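Local coordinates for hypothetical protein (Pseudomonas aeruginosa, PDB 4HSP) that is of unknown function, a DUF3299 family protein with a curved mixed beta sheet that probably resembles the OB fold, at residues G105-M108 against D109-Y112. Numbering follows the deposited sequence.
Sequences GVQM and DELY
V106 and L111 meet through methyl groups where the chain turns off strand 105-107 of the curved, probably OB-like sheet and enters the loop toward strand 115-118. V106 CG1 lies 3.9 Å from L111 CD2, the two side chains meeting at a slant. The valine torsion helps: with CG1 opposite the backbone N (chi1 -173°), that methyl reaches forward to the leucine. This is the apolar, more buried side of the turn. V106 is buried and hydrogen-bonded through its backbone to V74, and L111 rests on V74, I63 and P65, which places this part of the loop against strands 55-68 and 73-80. The leucine also closes over the outgoing main chain, its CG 3.5 Å from M108 O and its CD2 3.8 Å from Q107 O.

The other side is polar and partly exposed. Q107 lies between two acidic side chains and meets them mainly through its aliphatic carbons: CB is 3.3 Å from D109 OD2, and CG is 3.4 Å from E110 OE2. D109 runs alongside the glutamine in the same direction, its carboxylate turned 33° from the amide plane; the carboxylate of E110, crossing the glutamine, is turned 64°. E110 reaches back from the turn with its chain extended beyond CG. With E110 OE1 4.9 Å from D109 OD1, the two carboxylates may slightly raise each other's proton affinity. M108, a selenomethionine, and D109 pack on I87 of a second subunit. The Y112 ring meets Y112 of a third subunit and H88 of a fourth. A weak backbone hydrogen bond, 3.1 Å from L111 N to D109 O, lies within the loop, and that same D109 O lies in the plane of the Y112 ring, at its edge.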
loop_
_atom_site.group_PDB
_atom_site.type_symbol
_atom_site.label_atom_id
_atom_site.label_comp_id
_atom_site.label_asym_id
_atom_site.label_seq_id
_atom_site.Cartn_x
_atom_site.Cartn_y
_atom_site.Cartn_z
ATOM N N GLY A 105 1.160 18.895 -7.577
ATOM C CA GLY A 105 1.586 17.779 -6.739
ATOM C C GLY A 105 0.914 16.449 -7.016
ATOM O O GLY A 105 -0.108 16.391 -7.703
ATOM N N VAL A 106 1.484 15.372 -6.469
ATOM C CA VAL A 106 0.945 14.021 -6.592
ATOM C C VAL A 106 0.461 13.579 -5.226
ATOM O O VAL A 106 1.129 13.835 -4.231
ATOM C CB VAL A 106 1.968 12.998 -7.174
ATOM C CG1 VAL A 106 1.311 11.649 -7.452
ATOM C CG2 VAL A 106 2.639 13.528 -8.428
ATOM N N GLN A 107 -0.670 12.864 -5.191
ATOM C CA GLN A 107 -1.283 12.289 -3.989
ATOM C C GLN A 107 -0.355 11.240 -3.386
ATOM O O GLN A 107 0.069 10.345 -4.116
ATOM C CB GLN A 107 -2.638 11.645 -4.349
ATOM C CG GLN A 107 -3.569 12.496 -5.232
ATOM C CD GLN A 107 -4.515 13.372 -4.446
ATOM O OE1 GLN A 107 -4.500 13.409 -3.205
ATOM N NE2 GLN A 107 -5.370 14.097 -5.162
HETATM N N MSE A 108 -0.042 11.358 -2.065
HETATM C CA MSE A 108 0.830 10.449 -1.299
HETATM C C MSE A 108 0.362 8.990 -1.375
HETATM O O MSE A 108 1.185 8.067 -1.350
HETATM C CB MSE A 108 0.864 10.878 0.178
HETATM C CG MSE A 108 0.657 12.364 0.386
HETATM SE SE MSE A 108 0.078 12.805 2.200
HETATM C CE MSE A 108 -1.810 12.650 1.983
ATOM N N ASP A 109 -0.978 8.796 -1.435
ATOM C CA ASP A 109 -1.686 7.513 -1.467
ATOM C C ASP A 109 -1.344 6.666 -2.708
ATOM O O ASP A 109 -0.901 5.517 -2.562
ATOM C CB ASP A 109 -3.229 7.726 -1.360
ATOM C CG ASP A 109 -3.909 8.575 -2.439
ATOM O OD1 ASP A 109 -4.174 8.038 -3.544
ATOM O OD2 ASP A 109 -4.267 9.740 -2.146
ATOM N N GLU A 110 -1.508 7.254 -3.906
ATOM C CA GLU A 110 -1.340 6.600 -5.193
ATOM C C GLU A 110 0.140 6.478 -5.700
ATOM O O GLU A 110 0.353 6.436 -6.908
ATOM C CB GLU A 110 -2.255 7.267 -6.247
ATOM C CG GLU A 110 -2.062 8.757 -6.501
ATOM C CD GLU A 110 -2.847 9.336 -7.669
ATOM O OE1 GLU A 110 -3.512 8.558 -8.395
ATOM O OE2 GLU A 110 -2.770 10.569 -7.878
ATOM N N LEU A 111 1.126 6.273 -4.798
ATOM C CA LEU A 111 2.538 6.128 -5.176
ATOM C C LEU A 111 2.994 4.666 -5.297
ATOM O O LEU A 111 4.196 4.402 -5.386
ATOM C CB LEU A 111 3.467 6.869 -4.196
ATOM C CG LEU A 111 3.307 8.398 -4.057
ATOM C CD1 LEU A 111 4.362 8.963 -3.115
ATOM C CD2 LEU A 111 3.383 9.105 -5.399
ATOM N N TYR A 112 2.047 3.729 -5.339
ATOM C CA TYR A 112 2.257 2.275 -5.463
ATOM C C TYR A 112 2.390 1.911 -6.941
ATOM O O TYR A 112 2.809 0.812 -7.288
ATOM C CB TYR A 112 1.055 1.516 -4.816
ATOM C CG TYR A 112 -0.282 1.834 -5.476
ATOM C CD1 TYR A 112 -0.982 2.998 -5.158
ATOM C CD2 TYR A 112 -0.795 1.024 -6.490
ATOM C CE1 TYR A 112 -2.154 3.348 -5.833
ATOM C CE2 TYR A 112 -1.977 1.359 -7.160
ATOM C CZ TYR A 112 -2.650 2.525 -6.831
ATOM O OH TYR A 112 -3.824 2.865 -7.466
#